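Local coordinates for Acarbose/maltose binding protein GacH (Streptomyces glaucescens, PDB 3K01) that binds acarbose and an acarbose homolog, and probably maltose, as the extracellular solute receptor of an ABC transporter, at residues I101-L113 and S301-Y313. Sequence-based numbering, arbitrary orientation.
Sequences IGYLAPLDGTPAL and SVYAGSKNLDASY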
# COMPACT_ATOMS: atom_id res chain seq x y z
N ILE A 101 18.98 2.21 9.61
CA ILE A 101 19.86 3.28 10.12
C ILE A 101 19.80 3.42 11.64
O ILE A 101 20.23 4.42 12.20
CB ILE A 101 19.65 4.62 9.39
CG1 ILE A 101 18.20 5.09 9.51
CG2 ILE A 101 20.05 4.47 7.92
CD1 ILE A 101 17.95 6.44 8.85
N GLY A 102 19.33 2.36 12.29
CA GLY A 102 19.50 2.24 13.73
C GLY A 102 18.48 2.99 14.56
O GLY A 102 18.66 3.18 15.78
N TYR A 103 17.38 3.46 13.96
CA TYR A 103 16.45 4.32 14.71
C TYR A 103 15.24 3.63 15.35
O TYR A 103 14.47 4.32 16.04
CB TYR A 103 15.95 5.44 13.81
CG TYR A 103 16.98 6.44 13.35
CD1 TYR A 103 18.15 6.67 14.07
CD2 TYR A 103 16.75 7.19 12.21
CE1 TYR A 103 19.09 7.63 13.59
CE2 TYR A 103 17.65 8.13 11.75
CZ TYR A 103 18.81 8.34 12.44
OH TYR A 103 19.73 9.27 11.99
N LEU A 104 15.09 2.32 15.14
CA LEU A 104 13.96 1.59 15.73
C LEU A 104 14.38 0.60 16.78
O LEU A 104 15.35 -0.14 16.59
CB LEU A 104 13.10 0.92 14.64
CG LEU A 104 12.53 1.85 13.55
CD1 LEU A 104 11.59 1.05 12.64
CD2 LEU A 104 11.82 3.05 14.15
N ALA A 105 13.61 0.56 17.86
CA ALA A 105 13.85 -0.45 18.90
C ALA A 105 13.38 -1.82 18.44
O ALA A 105 12.29 -1.95 17.89
CB ALA A 105 13.07 -0.07 20.16
N PRO A 106 14.18 -2.87 18.67
CA PRO A 106 13.66 -4.20 18.31
C PRO A 106 12.59 -4.64 19.31
O PRO A 106 12.70 -4.37 20.51
CB PRO A 106 14.91 -5.09 18.44
CG PRO A 106 15.75 -4.40 19.49
CD PRO A 106 15.54 -2.92 19.23
N LEU A 107 11.58 -5.35 18.83
CA LEU A 107 10.43 -5.67 19.64
C LEU A 107 10.35 -7.14 20.00
O LEU A 107 9.50 -7.53 20.80
CB LEU A 107 9.15 -5.21 18.93
CG LEU A 107 9.05 -3.72 18.62
CD1 LEU A 107 7.70 -3.40 17.97
CD2 LEU A 107 9.24 -2.84 19.85
N ASP A 108 11.20 -7.99 19.41
CA ASP A 108 11.17 -9.42 19.79
C ASP A 108 11.48 -9.58 21.25
O ASP A 108 12.31 -8.87 21.80
CB ASP A 108 12.15 -10.23 18.96
CG ASP A 108 11.96 -10.00 17.50
OD1 ASP A 108 11.01 -10.59 16.90
OD2 ASP A 108 12.70 -9.12 17.00
N GLY A 109 10.74 -10.47 21.89
CA GLY A 109 10.96 -10.71 23.31
C GLY A 109 10.57 -9.52 24.16
O GLY A 109 11.11 -9.33 25.25
N THR A 110 9.62 -8.71 23.67
CA THR A 110 9.06 -7.61 24.45
C THR A 110 7.56 -7.73 24.50
O THR A 110 6.96 -8.40 23.66
CB THR A 110 9.37 -6.21 23.89
OG1 THR A 110 8.50 -5.94 22.77
CG2 THR A 110 10.83 -6.06 23.50
N PRO A 111 6.95 -7.08 25.49
CA PRO A 111 5.50 -7.12 25.65
C PRO A 111 4.78 -6.41 24.51
O PRO A 111 3.55 -6.44 24.43
CB PRO A 111 5.28 -6.35 26.96
CG PRO A 111 6.53 -6.56 27.73
CD PRO A 111 7.63 -6.60 26.70
N ALA A 112 5.46 -5.75 23.57
CA ALA A 112 4.78 -5.08 22.44
C ALA A 112 4.03 -6.04 21.51
O ALA A 112 3.11 -5.68 20.85
CB ALA A 112 5.77 -4.24 21.62
N LEU A 113 4.51 -7.26 21.42
CA LEU A 113 4.08 -8.20 20.43
C LEU A 113 2.99 -9.13 20.94
O LEU A 113 2.55 -9.93 20.26
CB LEU A 113 5.30 -9.01 19.88
CG LEU A 113 6.45 -8.20 19.26
CD1 LEU A 113 7.42 -9.13 18.62
CD2 LEU A 113 5.91 -7.19 18.23
N SER A 301 5.94 1.85 15.25
CA SER A 301 7.28 1.49 15.70
C SER A 301 7.68 2.32 16.90
O SER A 301 7.13 3.40 17.15
CB SER A 301 8.27 1.73 14.56
OG SER A 301 7.95 0.89 13.47
N VAL A 302 8.66 1.82 17.64
CA VAL A 302 9.17 2.47 18.83
C VAL A 302 10.56 3.00 18.49
O VAL A 302 11.38 2.28 17.92
CB VAL A 302 9.24 1.47 19.99
CG1 VAL A 302 9.88 2.14 21.21
CG2 VAL A 302 7.84 0.91 20.35
N TYR A 303 10.81 4.26 18.83
CA TYR A 303 12.12 4.86 18.62
C TYR A 303 13.18 4.18 19.47
O TYR A 303 13.00 3.98 20.68
CB TYR A 303 12.01 6.34 18.92
CG TYR A 303 13.33 7.08 19.05
CD1 TYR A 303 14.33 6.99 18.08
CD2 TYR A 303 13.56 7.87 20.17
CE1 TYR A 303 15.53 7.68 18.22
CE2 TYR A 303 14.77 8.59 20.31
CZ TYR A 303 15.73 8.47 19.33
OH TYR A 303 16.94 9.15 19.47
N ALA A 304 14.31 3.84 18.86
CA ALA A 304 15.38 3.11 19.55
C ALA A 304 15.86 3.82 20.79
O ALA A 304 16.23 3.17 21.77
CB ALA A 304 16.56 2.86 18.60
N GLY A 305 15.89 5.15 20.76
CA GLY A 305 16.41 5.95 21.89
C GLY A 305 15.34 6.40 22.87
O GLY A 305 15.60 7.25 23.72
N SER A 306 14.14 5.83 22.79
CA SER A 306 13.07 6.21 23.70
C SER A 306 13.50 6.04 25.16
O SER A 306 14.09 5.02 25.52
CB SER A 306 11.80 5.38 23.47
OG SER A 306 10.83 5.65 24.49
N LYS A 307 13.14 7.03 25.98
CA LYS A 307 13.35 6.97 27.43
C LYS A 307 12.16 6.36 28.14
O LYS A 307 12.11 6.32 29.37
CB LYS A 307 13.63 8.38 27.98
CG LYS A 307 14.90 9.03 27.42
CD LYS A 307 16.15 8.20 27.64
CE LYS A 307 17.41 9.01 27.32
NZ LYS A 307 18.61 8.12 27.26
N ASN A 308 11.20 5.86 27.37
CA ASN A 308 10.08 5.19 27.97
C ASN A 308 9.69 3.96 27.17
O ASN A 308 8.56 3.85 26.65
CB ASN A 308 8.91 6.13 28.17
CG ASN A 308 7.93 5.60 29.21
OD1 ASN A 308 8.07 4.45 29.69
ND2 ASN A 308 6.95 6.41 29.57
N LEU A 309 10.62 3.03 27.06
CA LEU A 309 10.38 1.84 26.25
C LEU A 309 9.21 1.05 26.77
O LEU A 309 8.37 0.59 25.99
CB LEU A 309 11.63 0.96 26.19
CG LEU A 309 12.79 1.49 25.36
CD1 LEU A 309 14.02 0.65 25.64
CD2 LEU A 309 12.46 1.50 23.86
N ASP A 310 9.10 0.85 28.07
CA ASP A 310 8.06 -0.01 28.56
C ASP A 310 6.66 0.53 28.26
O ASP A 310 5.77 -0.22 27.84
CB ASP A 310 8.25 -0.31 30.05
CG ASP A 310 9.48 -1.15 30.31
OD1 ASP A 310 9.85 -2.00 29.47
OD2 ASP A 310 10.08 -0.97 31.39
N ALA A 311 6.46 1.83 28.45
CA ALA A 311 5.14 2.40 28.15
C ALA A 311 4.89 2.40 26.65
O ALA A 311 3.75 2.24 26.22
CB ALA A 311 4.99 3.79 28.73
N SER A 312 5.97 2.58 25.88
CA SER A 312 5.85 2.56 24.42
C SER A 312 5.48 1.18 23.90
O SER A 312 4.66 1.08 22.99
CB SER A 312 7.13 3.06 23.74
OG SER A 312 7.43 4.39 24.12
N TYR A 313 6.04 0.12 24.47
CA TYR A 313 5.64 -1.23 24.07
C TYR A 313 4.15 -1.40 24.29
O TYR A 313 3.43 -1.93 23.44
CB TYR A 313 6.36 -2.27 24.92
CG TYR A 313 7.87 -2.33 24.79
CD1 TYR A 313 8.53 -1.97 23.61
CD2 TYR A 313 8.64 -2.77 25.87
CE1 TYR A 313 9.92 -2.04 23.53
CE2 TYR A 313 10.02 -2.84 25.79
CZ TYR A 313 10.66 -2.47 24.63
OH TYR A 313 12.04 -2.54 24.55
O HOH W 1 9.98 -0.62 17.09
O HOH W 2 13.71 -2.83 22.47
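T110 lies over one face of the Y313 ring, its CB 3.9 Å from the ring centroid and 9° off the normal, a CH-pi contact; L309 O sits 3.2 Å above the opposite face, offset toward the rim. T110 OG1, at chi1 78°, accepts from A112 N, an ST turn, and donates back to L107 O at 2.7 Å, with CG2 toward CZ of the ring. L107 CD2 approaches the ring obliquely, 3.8 Å from Y313 CE1, while CB of A112 packs on CB of Y313. Water 2 links Y313 OH to P106 O.

The backbones form a single bridge between L104 and Y303. A105 N donates to V302 O at 2.8 Å and A304 N to Y103 O at 2.9 Å, both with N-H...O angles of 170°, the second donor well above its carbonyl plane. Water 1 accepts from V302 N and lies 2.8 Å from A105 O. A105 CB touches both V302 CG1 and L309 CD2.

In one lobe of the type 2 periplasmic-binding-protein fold, this packing joins the loop after helix 92-100 to the end region of strand 293-302, while Y313 adds helix 309-320 and L104 rests on Y134 of strand 132-148.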